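PDB 2Z5L: tylactone synthase starter module and modules 1 & 2 from Streptomyces fradiae, which probably reduces the beta-keto group of the growing tylosin polyketide, its crystallised part being the first ketoreductase, which sets the configuration of the resulting alcohol. Local coordinates for residues C50-P55 with A75-L80; V142-R147 with G181-L186; I84-A89 with V122-A127; G242-R247 with P494-D499. All blocks are in the same frame, centred on the assembly; numbering follows the deposited sequence.

Followed from the N terminus, the four contacts come in series, none nesting or crossing. Interaction 1 closes a short loop through helix 60-71 and adds an edge to strand 49-54. Interaction 3 comes next: its loop contains most of helix 88-99 and strand 107-111, and it touches interaction 1 where P55 packs on I84. Interaction 2 then closes the loop through helix 160-175, pairing strands 140-147 and 180-186; strand 107-111 lies between these and strand 49-54. Interaction 4 works over a far longer range, bringing residues 494-499 back to strand 239-247 after 246 intervening residues. Local closures thus build one Rossmann-like half, and a distant one ties the C-terminal end to strand 239-247.

Interaction 1: residues C50-P55 with A75-L80; sequences CLLVAP and ASVARL
The flat groups that meet between L52 and L80 are peptide units, not rings: the carbonyl of L52 takes the N-H of L80, with L80 N 2.7 Å from L52 O and tilted 22° from the carbonyl plane. One step on, A54 N approaches L80 O at 3.0 Å, close to the direction in which that C=O points. These two bonds are well formed; the others loosen toward the start of the pair, where C50 N to S76 O and A78 N to C50 O are both weak. A CA-H...O contact from V77 to C50 O adds to this looser half. The two runs go the same way, about 30° apart end to end, and V53 with L80 makes a parallel bridge. This is the outer end of what is probably the N-terminal, Rossmann-like half of the ketoreductase, as in its family: strand 49-54 leads into helix 60-71, and the chain returns through 75-80 to the short strand 80-81 alongside. On one face L52 and V77 pack with their side chains slanted across each other, L52 CG lying 3.6 Å from V77 CG1. V77 CG1 stands anti to its amide nitrogen (chi1 -166°), which turns it to L52 CG and CD1, and helix 60-71 closes over both residues. On the other face V53 and L80 project together; L51 and L80 also meet L95 of helix 88-99. At the beginning C50 SG rests 3.9 Å from A75 CB, an apolar touch. R79 CB comes within 3.8 Å of L52 O, but its guanidinium runs off toward D64, a long and weak ion pair.

Interaction 2: residues V142-R147 with G181-L186; sequences VWALTR and GGLIDL
V142-R147 and G181-L186 run parallel as neighbouring strands, their axes 4.4 Å apart at closest approach and inclined by 27°, with A144 and T146 giving and taking bonds to G182, I184 and L186 in turn. At the head of the pair V142 O accepts from both G181 N and G182 N, which reach it from the same face of its plane. Here W143 lays its indole over the glycine backbone: G182 CA sits 3.6 Å from the centroid of the six-membered ring and G181 CA 3.8 Å from that of the five-membered ring, both CH-pi contacts. With no side chain at either position, the ring can lie flat on the neighbouring strand. I184 comes to it obliquely, CD1 3.4 Å from W143 CE3, and L145 lies alongside I184 on the same face, its CD2 tight against I184 CB at 3.4 Å. Helix 160-175, the crossover helix of this beta-alpha-beta unit, covers the face of T146, L183 and D185, and helix 214-224 covers W143 and I184. T146 and D185 cross their side chains at about a right angle. T146 OG1, lying between its own N and carbonyl carbon (chi1 69°), donates to the anti lone pair of D185 OD1 at 2.6 Å. W166 also bonds T146 OG1, A149 N bonds D185 OD1, and R236 forms a salt bridge with D185 OD2. The buried carboxylate is thus held at both oxygens, and the arginine probably favours its ionised form.

Interaction 3: residues I84-A89 with V122-A127; sequences IGARRA and VRTSIA
T124 and I84 set their side chains at about a right angle, with T124 OG1 next to the G85 amide. From this position it accepts the N-H of G85 at 2.8 Å between G85 N and T124 OG1, with an angle of 154° at the hydrogen. OG1 reaches that place because it stands anti to the carbonyl carbon (chi1 -46°); the same hydroxyl also bonds D120 O, one turn back in its own helix, so two backbone groups, one from each part of the chain, would restrict its rotation. The methyl branch does different work: T124 CG2 lies 3.6 Å from A86 O. One helical turn further, A127 turns its CB toward the other segment and touches R88 N at 3.7 Å and A86 O at 3.8 Å. R88 contributes its base here, its CB 4.0 Å from A127 O, before the chain swings away to a salt bridge with D134 and a bond to D352 O. R87 occupies the N-cap, and its N-H is taken by the carboxylate of E90, three residues on. The arrangement is that of the start of helix 88-99 laid against helix 119-135, its successor in the alternating strands and helices of a Rossmann-like subdomain.

Interaction 4: residues G242-R247 with P494-D499; sequences GRRVSR and PGRLFD
V245 of strand 239-247 meets L497 through a single cross-segment hydrogen bond, nearly straight at 168°, with V245 N 3.1 Å from L497 O. L497 lies inside a type I turn running from R496 to D499, so a turn, not a second strand, is docked here. Side chains pack around that bond. V245 and L497 cross at about a right angle and are tight, V245 CG1 standing 3.5 Å from L497 CD1, while V245 CG2 approaches F498 CD2 obliquely at 3.4 Å. L497 CD1 in turn lies over one face of the F498 ring, and L497 CD2 runs beside R243, whose guanidinium goes on to T395 O. R244, bent at chi2 (-70°), folds back so that R496 CB sits over one face of its guanidinium, 3.4 Å above the plane. The planes of the two arginine groups are 16° apart; R244 forms a salt bridge with E230, which R496 meets by a long, weak ion pair. F498 also makes edge-to-face contacts with F485 of helix 482-492 and with W396. Lying in the loop between helices 482-492 and 502-507, the turn rests on strand 239-247, which pairs antiparallel with strands 28-35 and 232-236.

Interaction 1: residues C50-P55 with A75-L80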
loop_
_atom_site.group_PDB
_atom_site.type_symbol
_atom_site.label_atom_id
_atom_site.label_comp_id
_atom_site.label_asym_id
_atom_site.label_seq_id
_atom_site.Cartn_x
_atom_site.Cartn_y
_atom_site.Cartn_z
ATOM N N CYS A 50 -12.260 5.960 26.350
ATOM C CA CYS A 50 -11.981 6.229 24.952
ATOM C C CYS A 50 -12.010 7.709 24.645
ATOM O O CYS A 50 -12.708 8.492 25.301
ATOM C CB CYS A 50 -13.011 5.554 24.054
ATOM S SG CYS A 50 -13.167 3.794 24.251
ATOM N N LEU A 51 -11.254 8.073 23.621
ATOM C CA LEU A 51 -11.189 9.444 23.147
ATOM C C LEU A 51 -11.512 9.395 21.660
ATOM O O LEU A 51 -10.720 8.889 20.872
ATOM C CB LEU A 51 -9.787 10.010 23.348
ATOM C CG LEU A 51 -9.570 11.490 23.000
ATOM C CD1 LEU A 51 -10.243 12.383 24.031
ATOM C CD2 LEU A 51 -8.065 11.785 22.981
ATOM N N LEU A 52 -12.685 9.893 21.280
ATOM C CA LEU A 52 -13.059 9.909 19.872
ATOM C C LEU A 52 -12.515 11.177 19.241
ATOM O O LEU A 52 -12.933 12.270 19.612
ATOM C CB LEU A 52 -14.571 9.901 19.701
ATOM C CG LEU A 52 -15.345 8.805 20.418
ATOM C CD1 LEU A 52 -16.816 8.978 20.110
ATOM C CD2 LEU A 52 -14.854 7.429 19.986
ATOM N N VAL A 53 -11.587 11.019 18.294
ATOM C CA VAL A 53 -10.978 12.140 17.577
ATOM C C VAL A 53 -11.650 12.228 16.214
ATOM O O VAL A 53 -11.679 11.252 15.469
ATOM C CB VAL A 53 -9.473 11.921 17.346
ATOM C CG1 VAL A 53 -8.866 13.156 16.703
ATOM C CG2 VAL A 53 -8.778 11.603 18.670
ATOM N N ALA A 54 -12.183 13.396 15.882
ATOM C CA ALA A 54 -12.857 13.562 14.603
ATOM C C ALA A 54 -12.703 14.963 14.023
ATOM O O ALA A 54 -12.479 15.923 14.765
ATOM C CB ALA A 54 -14.330 13.241 14.768
ATOM N N PRO A 55 -12.833 15.098 12.687
ATOM C CA PRO A 55 -12.715 16.390 12.003
ATOM C C PRO A 55 -13.838 17.313 12.457
ATOM O O PRO A 55 -14.870 16.852 12.915
ATOM C CB PRO A 55 -12.858 16.027 10.530
ATOM C CG PRO A 55 -12.400 14.624 10.470
ATOM C CD PRO A 55 -12.993 14.013 11.710
ATOM N N ALA A 75 -16.985 1.944 28.783
ATOM C CA ALA A 75 -16.056 2.929 28.263
ATOM C C ALA A 75 -16.488 4.331 28.639
ATOM O O ALA A 75 -17.672 4.657 28.614
ATOM C CB ALA A 75 -15.944 2.799 26.757
ATOM N N SER A 76 -15.515 5.150 29.015
ATOM C CA SER A 76 -15.771 6.537 29.376
ATOM C C SER A 76 -15.332 7.364 28.172
ATOM O O SER A 76 -14.142 7.616 27.980
ATOM C CB SER A 76 -14.957 6.909 30.613
ATOM O OG SER A 76 -15.365 8.166 31.122
ATOM N N VAL A 77 -16.303 7.777 27.362
ATOM C CA VAL A 77 -16.025 8.537 26.147
ATOM C C VAL A 77 -15.837 10.051 26.313
ATOM O O VAL A 77 -16.529 10.701 27.101
ATOM C CB VAL A 77 -17.133 8.295 25.091
ATOM C CG1 VAL A 77 -16.675 8.800 23.734
ATOM C CG2 VAL A 77 -17.480 6.818 25.031
ATOM N N ALA A 78 -14.888 10.597 25.558
ATOM C CA ALA A 78 -14.578 12.024 25.572
ATOM C C ALA A 78 -14.114 12.409 24.170
ATOM O O ALA A 78 -13.007 12.074 23.767
ATOM C CB ALA A 78 -13.483 12.309 26.575
ATOM N N ARG A 79 -14.959 13.122 23.432
ATOM C CA ARG A 79 -14.632 13.507 22.069
ATOM C C ARG A 79 -13.642 14.668 21.906
ATOM O O ARG A 79 -13.578 15.571 22.730
ATOM C CB ARG A 79 -15.926 13.816 21.316
ATOM C CG ARG A 79 -16.755 14.921 21.921
ATOM C CD ARG A 79 -18.092 15.072 21.189
ATOM N NE ARG A 79 -19.058 14.056 21.592
ATOM C CZ ARG A 79 -20.296 13.962 21.114
ATOM N NH1 ARG A 79 -20.723 14.826 20.201
ATOM N NH2 ARG A 79 -21.109 13.007 21.558
ATOM N N LEU A 80 -12.852 14.621 20.837
ATOM C CA LEU A 80 -11.885 15.674 20.541
ATOM C C LEU A 80 -12.011 16.068 19.063
ATOM O O LEU A 80 -12.325 15.239 18.209
ATOM C CB LEU A 80 -10.456 15.193 20.811
ATOM C CG LEU A 80 -9.373 16.275 20.867
ATOM C CD1 LEU A 80 -9.481 17.056 22.179
ATOM C CD2 LEU A 80 -8.009 15.647 20.769
#

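Interaction 2: residues V142-R147 with G181-L186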
loop_
_atom_site.group_PDB
_atom_site.type_symbol
_atom_site.label_atom_id
_atom_site.label_comp_id
_atom_site.label_asym_id
_atom_site.label_seq_id
_atom_site.Cartn_x
_atom_site.Cartn_y
_atom_site.Cartn_z
ATOM N N VAL A 142 -4.109 3.293 19.598
ATOM C CA VAL A 142 -4.653 4.097 18.516
ATOM C C VAL A 142 -5.365 3.229 17.503
ATOM O O VAL A 142 -4.773 2.335 16.912
ATOM C CB VAL A 142 -3.550 4.899 17.795
ATOM C CG1 VAL A 142 -4.186 5.814 16.739
ATOM C CG2 VAL A 142 -2.764 5.728 18.807
ATOM N N TRP A 143 -6.648 3.492 17.312
ATOM C CA TRP A 143 -7.416 2.731 16.352
ATOM C C TRP A 143 -7.888 3.676 15.259
ATOM O O TRP A 143 -8.442 4.731 15.544
ATOM C CB TRP A 143 -8.605 2.061 17.034
ATOM C CG TRP A 143 -8.226 0.829 17.785
ATOM C CD1 TRP A 143 -7.689 0.758 19.034
ATOM C CD2 TRP A 143 -8.322 -0.515 17.309
ATOM N NE1 TRP A 143 -7.444 -0.554 19.371
ATOM C CE2 TRP A 143 -7.825 -1.356 18.326
ATOM C CE3 TRP A 143 -8.782 -1.091 16.118
ATOM C CZ2 TRP A 143 -7.773 -2.751 18.188
ATOM C CZ3 TRP A 143 -8.732 -2.471 15.980
ATOM C CH2 TRP A 143 -8.231 -3.287 17.012
ATOM N N ALA A 144 -7.647 3.307 14.007
ATOM C CA ALA A 144 -8.058 4.147 12.906
ATOM C C ALA A 144 -9.258 3.539 12.202
ATOM O O ALA A 144 -9.191 2.421 11.679
ATOM C CB ALA A 144 -6.911 4.334 11.923
ATOM N N LEU A 145 -10.363 4.275 12.200
ATOM C CA LEU A 145 -11.574 3.814 11.537
ATOM C C LEU A 145 -11.585 4.382 10.132
ATOM O O LEU A 145 -11.140 5.503 9.908
ATOM C CB LEU A 145 -12.814 4.278 12.295
ATOM C CG LEU A 145 -12.901 3.800 13.749
ATOM C CD1 LEU A 145 -14.234 4.249 14.337
ATOM C CD2 LEU A 145 -12.760 2.306 13.817
ATOM N N THR A 146 -12.081 3.598 9.182
ATOM C CA THR A 146 -12.153 4.029 7.788
ATOM C C THR A 146 -13.423 3.484 7.159
ATOM O O THR A 146 -14.182 2.758 7.802
ATOM C CB THR A 146 -10.958 3.509 6.970
ATOM O OG1 THR A 146 -11.065 2.090 6.813
ATOM C CG2 THR A 146 -9.647 3.836 7.673
ATOM N N ARG A 147 -13.634 3.822 5.893
ATOM C CA ARG A 147 -14.811 3.376 5.165
ATOM C C ARG A 147 -14.498 3.152 3.689
ATOM O O ARG A 147 -13.979 4.044 3.011
ATOM C CB ARG A 147 -15.914 4.417 5.272
ATOM C CG ARG A 147 -15.454 5.799 4.855
ATOM C CD ARG A 147 -16.564 6.561 4.167
ATOM N NE ARG A 147 -16.956 5.914 2.921
ATOM C CZ ARG A 147 -17.875 6.390 2.087
ATOM N NH1 ARG A 147 -18.502 7.524 2.369
ATOM N NH2 ARG A 147 -18.163 5.733 0.969
ATOM N N GLY A 181 -3.070 0.385 17.897
ATOM C CA GLY A 181 -4.133 -0.546 18.207
ATOM C C GLY A 181 -4.513 -1.360 16.982
ATOM O O GLY A 181 -4.192 -2.541 16.893
ATOM N N GLY A 182 -5.201 -0.724 16.038
ATOM C CA GLY A 182 -5.606 -1.400 14.821
ATOM C C GLY A 182 -6.423 -0.556 13.860
ATOM O O GLY A 182 -6.674 0.631 14.095
ATOM N N LEU A 183 -6.844 -1.199 12.771
ATOM C CA LEU A 183 -7.650 -0.576 11.714
ATOM C C LEU A 183 -9.000 -1.287 11.620
ATOM O O LEU A 183 -9.058 -2.513 11.643
ATOM C CB LEU A 183 -6.929 -0.700 10.363
ATOM C CG LEU A 183 -5.646 0.119 10.141
ATOM C CD1 LEU A 183 -4.630 -0.681 9.331
ATOM C CD2 LEU A 183 -6.024 1.418 9.433
ATOM N N ILE A 184 -10.079 -0.521 11.514
ATOM C CA ILE A 184 -11.414 -1.094 11.413
ATOM C C ILE A 184 -12.172 -0.401 10.282
ATOM O O ILE A 184 -12.336 0.819 10.297
ATOM C CB ILE A 184 -12.200 -0.887 12.715
ATOM C CG1 ILE A 184 -11.456 -1.531 13.886
ATOM C CG2 ILE A 184 -13.595 -1.467 12.575
ATOM C CD1 ILE A 184 -12.051 -1.181 15.268
ATOM N N ASP A 185 -12.644 -1.174 9.307
ATOM C CA ASP A 185 -13.364 -0.600 8.170
ATOM C C ASP A 185 -14.885 -0.656 8.360
ATOM O O ASP A 185 -15.471 -1.734 8.440
ATOM C CB ASP A 185 -12.969 -1.335 6.883
ATOM C CG ASP A 185 -13.273 -0.533 5.640
ATOM O OD1 ASP A 185 -12.744 0.597 5.503
ATOM O OD2 ASP A 185 -14.034 -1.031 4.790
ATOM N N LEU A 186 -15.515 0.511 8.423
ATOM C CA LEU A 186 -16.952 0.583 8.618
ATOM C C LEU A 186 -17.745 0.459 7.324
ATOM O O LEU A 186 -17.247 0.765 6.241
ATOM C CB LEU A 186 -17.323 1.888 9.332
ATOM C CG LEU A 186 -16.704 2.051 10.719
ATOM C CD1 LEU A 186 -17.296 3.269 11.395
ATOM C CD2 LEU A 186 -16.957 0.800 11.556
#

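Interaction 3: residues I84-A89 with V122-A127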
loop_
_atom_site.group_PDB
_atom_site.type_symbol
_atom_site.label_atom_id
_atom_site.label_comp_id
_atom_site.label_asym_id
_atom_site.label_seq_id
_atom_site.Cartn_x
_atom_site.Cartn_y
_atom_site.Cartn_z
ATOM N N ILE A 84 -8.579 18.538 9.583
ATOM C CA ILE A 84 -7.764 17.924 8.545
ATOM C C ILE A 84 -6.743 19.010 8.196
ATOM O O ILE A 84 -7.055 20.197 8.276
ATOM C CB ILE A 84 -8.653 17.564 7.349
ATOM C CG1 ILE A 84 -9.746 16.615 7.837
ATOM C CG2 ILE A 84 -7.844 16.908 6.243
ATOM C CD1 ILE A 84 -10.869 16.408 6.852
ATOM N N GLY A 85 -5.523 18.625 7.851
ATOM C CA GLY A 85 -4.526 19.635 7.558
ATOM C C GLY A 85 -3.680 19.934 8.791
ATOM O O GLY A 85 -2.551 20.418 8.667
ATOM N N ALA A 86 -4.202 19.644 9.985
ATOM C CA ALA A 86 -3.444 19.896 11.219
ATOM C C ALA A 86 -2.128 19.108 11.249
ATOM O O ALA A 86 -2.096 17.930 10.885
ATOM C CB ALA A 86 -4.294 19.551 12.456
ATOM N N ARG A 87 -1.044 19.777 11.656
ATOM C CA ARG A 87 0.291 19.156 11.742
ATOM C C ARG A 87 0.536 18.555 13.129
ATOM O O ARG A 87 -0.151 18.914 14.084
ATOM C CB ARG A 87 1.372 20.190 11.396
ATOM C CG ARG A 87 1.687 20.233 9.904
ATOM C CD ARG A 87 1.867 21.651 9.362
ATOM N NE ARG A 87 2.194 21.603 7.935
ATOM C CZ ARG A 87 3.381 21.250 7.448
ATOM N NH1 ARG A 87 4.367 20.922 8.276
ATOM N NH2 ARG A 87 3.576 21.208 6.134
ATOM N N ARG A 88 1.513 17.651 13.237
ATOM C CA ARG A 88 1.795 16.965 14.500
ATOM C C ARG A 88 1.884 17.870 15.720
ATOM O O ARG A 88 1.275 17.597 16.754
ATOM C CB ARG A 88 3.077 16.106 14.398
ATOM C CG ARG A 88 4.342 16.829 13.933
ATOM C CD ARG A 88 5.503 15.851 13.684
ATOM N NE ARG A 88 5.949 15.123 14.887
ATOM C CZ ARG A 88 6.902 14.186 14.875
ATOM N NH1 ARG A 88 7.510 13.859 13.743
ATOM N NH2 ARG A 88 7.248 13.564 15.984
ATOM N N ALA A 89 2.644 18.947 15.596
ATOM C CA ALA A 89 2.798 19.883 16.690
ATOM C C ALA A 89 1.434 20.403 17.122
ATOM O O ALA A 89 1.183 20.551 18.310
ATOM C CB ALA A 89 3.705 21.051 16.263
ATOM N N VAL A 122 -5.019 11.406 5.440
ATOM C CA VAL A 122 -3.934 10.460 5.688
ATOM C C VAL A 122 -2.775 11.188 6.351
ATOM O O VAL A 122 -2.167 10.694 7.304
ATOM C CB VAL A 122 -3.443 9.830 4.393
ATOM C CG1 VAL A 122 -2.412 8.732 4.702
ATOM C CG2 VAL A 122 -4.622 9.246 3.646
ATOM N N ARG A 123 -2.476 12.377 5.841
ATOM C CA ARG A 123 -1.398 13.171 6.397
ATOM C C ARG A 123 -1.702 13.509 7.853
ATOM O O ARG A 123 -0.848 13.324 8.722
ATOM C CB ARG A 123 -1.199 14.452 5.584
ATOM C CG ARG A 123 -0.798 14.208 4.131
ATOM C CD ARG A 123 -0.442 15.522 3.455
ATOM N NE ARG A 123 -0.157 15.356 2.034
ATOM C CZ ARG A 123 -1.082 15.361 1.079
ATOM N NH1 ARG A 123 -2.364 15.532 1.387
ATOM N NH2 ARG A 123 -0.727 15.190 -0.185
ATOM N N THR A 124 -2.927 13.965 8.115
ATOM C CA THR A 124 -3.335 14.328 9.465
ATOM C C THR A 124 -3.430 13.113 10.378
ATOM O O THR A 124 -3.254 13.242 11.584
ATOM C CB THR A 124 -4.699 15.042 9.488
ATOM O OG1 THR A 124 -4.742 16.053 8.470
ATOM C CG2 THR A 124 -4.901 15.713 10.845
ATOM N N SER A 125 -3.716 11.946 9.798
ATOM C CA SER A 125 -3.827 10.711 10.563
ATOM C C SER A 125 -2.433 10.306 11.024
ATOM O O SER A 125 -2.236 9.896 12.175
ATOM C CB SER A 125 -4.449 9.591 9.710
ATOM O OG SER A 125 -5.824 9.841 9.455
ATOM N N ILE A 126 -1.465 10.418 10.122
ATOM C CA ILE A 126 -0.088 10.096 10.456
ATOM C C ILE A 126 0.350 11.054 11.563
ATOM O O ILE A 126 0.975 10.641 12.544
ATOM C CB ILE A 126 0.813 10.194 9.184
ATOM C CG1 ILE A 126 0.517 8.982 8.293
ATOM C CG2 ILE A 126 2.309 10.257 9.567
ATOM C CD1 ILE A 126 1.199 8.993 6.978
ATOM N N ALA A 127 -0.022 12.326 11.416
ATOM C CA ALA A 127 0.289 13.362 12.398
ATOM C C ALA A 127 -0.286 13.010 13.784
ATOM O O ALA A 127 0.350 13.260 14.802
ATOM C CB ALA A 127 -0.272 14.711 11.932
#

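Interaction 4: residues G242-R247 with P494-D499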
loop_
_atom_site.group_PDB
_atom_site.type_symbol
_atom_site.label_atom_id
_atom_site.label_comp_id
_atom_site.label_asym_id
_atom_site.label_seq_id
_atom_site.Cartn_x
_atom_site.Cartn_y
_atom_site.Cartn_z
ATOM N N GLY A 242 -11.500 -10.463 9.157
ATOM C CA GLY A 242 -10.115 -10.184 9.482
ATOM C C GLY A 242 -9.223 -10.414 8.273
ATOM O O GLY A 242 -9.311 -11.453 7.610
ATOM N N ARG A 243 -8.362 -9.443 7.982
ATOM C CA ARG A 243 -7.453 -9.527 6.840
ATOM C C ARG A 243 -6.496 -10.708 6.981
ATOM O O ARG A 243 -5.954 -10.957 8.055
ATOM C CB ARG A 243 -6.672 -8.208 6.709
ATOM C CG ARG A 243 -5.850 -8.065 5.432
ATOM C CD ARG A 243 -5.727 -6.595 5.039
ATOM N NE ARG A 243 -4.849 -6.386 3.890
ATOM C CZ ARG A 243 -3.530 -6.562 3.911
ATOM N NH1 ARG A 243 -2.923 -6.950 5.020
ATOM N NH2 ARG A 243 -2.812 -6.346 2.818
ATOM N N ARG A 244 -6.298 -11.442 5.892
ATOM C CA ARG A 244 -5.407 -12.605 5.901
ATOM C C ARG A 244 -4.599 -12.722 4.615
ATOM O O ARG A 244 -5.087 -12.403 3.532
ATOM C CB ARG A 244 -6.226 -13.889 6.078
ATOM C CG ARG A 244 -6.894 -14.048 7.432
ATOM C CD ARG A 244 -5.878 -14.312 8.527
ATOM N NE ARG A 244 -6.528 -14.770 9.749
ATOM C CZ ARG A 244 -7.297 -14.010 10.520
ATOM N NH1 ARG A 244 -7.513 -12.739 10.199
ATOM N NH2 ARG A 244 -7.864 -14.528 11.602
ATOM N N VAL A 245 -3.359 -13.179 4.738
ATOM C CA VAL A 245 -2.515 -13.381 3.568
ATOM C C VAL A 245 -2.451 -14.881 3.273
ATOM O O VAL A 245 -1.971 -15.675 4.089
ATOM C CB VAL A 245 -1.067 -12.843 3.776
ATOM C CG1 VAL A 245 -1.084 -11.322 3.855
ATOM C CG2 VAL A 245 -0.453 -13.438 5.044
ATOM N N SER A 246 -2.939 -15.261 2.099
ATOM C CA SER A 246 -2.957 -16.659 1.693
ATOM C C SER A 246 -2.286 -16.870 0.335
ATOM O O SER A 246 -2.453 -16.064 -0.580
ATOM C CB SER A 246 -4.406 -17.146 1.651
ATOM O OG SER A 246 -5.281 -16.107 1.242
ATOM N N ARG A 247 -1.520 -17.951 0.205
ATOM C CA ARG A 247 -0.839 -18.238 -1.054
ATOM C C ARG A 247 -1.866 -18.151 -2.175
ATOM O O ARG A 247 -2.988 -18.628 -2.034
ATOM C CB ARG A 247 -0.190 -19.628 -1.007
ATOM C CG ARG A 247 0.795 -19.776 0.160
ATOM C CD ARG A 247 1.607 -21.063 0.094
ATOM N NE ARG A 247 2.891 -20.887 -0.590
ATOM C CZ ARG A 247 4.079 -20.966 0.010
ATOM N NH1 ARG A 247 4.165 -21.219 1.305
ATOM N NH2 ARG A 247 5.191 -20.788 -0.683
ATOM N N PRO A 494 2.534 -9.502 17.512
ATOM C CA PRO A 494 1.760 -10.733 17.332
ATOM C C PRO A 494 0.499 -10.438 16.525
ATOM O O PRO A 494 -0.053 -9.336 16.617
ATOM C CB PRO A 494 1.450 -11.156 18.767
ATOM C CG PRO A 494 1.298 -9.847 19.451
ATOM C CD PRO A 494 2.478 -9.060 18.913
ATOM N N GLY A 495 0.043 -11.408 15.735
ATOM C CA GLY A 495 -1.144 -11.186 14.927
ATOM C C GLY A 495 -1.639 -12.395 14.163
ATOM O O GLY A 495 -0.984 -13.438 14.121
ATOM N N ARG A 496 -2.803 -12.233 13.541
ATOM C CA ARG A 496 -3.454 -13.296 12.778
ATOM C C ARG A 496 -3.230 -13.188 11.260
ATOM O O ARG A 496 -3.664 -14.051 10.490
ATOM C CB ARG A 496 -4.959 -13.264 13.072
ATOM C CG ARG A 496 -5.342 -13.446 14.552
ATOM C CD ARG A 496 -5.222 -14.902 15.007
ATOM N NE ARG A 496 -6.218 -15.248 16.025
ATOM C CZ ARG A 496 -6.492 -16.489 16.425
ATOM N NH1 ARG A 496 -5.844 -17.521 15.897
ATOM N NH2 ARG A 496 -7.428 -16.700 17.342
ATOM N N LEU A 497 -2.540 -12.131 10.847
ATOM C CA LEU A 497 -2.274 -11.868 9.438
ATOM C C LEU A 497 -1.699 -13.030 8.619
ATOM O O LEU A 497 -2.245 -13.394 7.571
ATOM C CB LEU A 497 -1.355 -10.647 9.328
ATOM C CG LEU A 497 -1.305 -9.889 7.997
ATOM C CD1 LEU A 497 -0.239 -10.472 7.116
ATOM C CD2 LEU A 497 -2.673 -9.928 7.325
ATOM N N PHE A 498 -0.605 -13.611 9.095
ATOM C CA PHE A 498 0.033 -14.705 8.383
ATOM C C PHE A 498 -0.381 -16.101 8.841
ATOM O O PHE A 498 0.233 -17.091 8.434
ATOM C CB PHE A 498 1.558 -14.585 8.487
ATOM C CG PHE A 498 2.100 -13.251 8.043
ATOM C CD1 PHE A 498 2.216 -12.195 8.944
ATOM C CD2 PHE A 498 2.505 -13.055 6.724
ATOM C CE1 PHE A 498 2.727 -10.964 8.537
ATOM C CE2 PHE A 498 3.015 -11.830 6.305
ATOM C CZ PHE A 498 3.130 -10.781 7.215
ATOM N N ASP A 499 -1.399 -16.210 9.688
ATOM C CA ASP A 499 -1.812 -17.542 10.130
ATOM C C ASP A 499 -2.296 -18.390 8.960
ATOM O O ASP A 499 -2.154 -19.610 8.981
ATOM C CB ASP A 499 -2.918 -17.467 11.191
ATOM C CG ASP A 499 -2.383 -17.135 12.577
ATOM O OD1 ASP A 499 -1.193 -17.422 12.852
ATOM O OD2 ASP A 499 -3.159 -16.602 13.397
#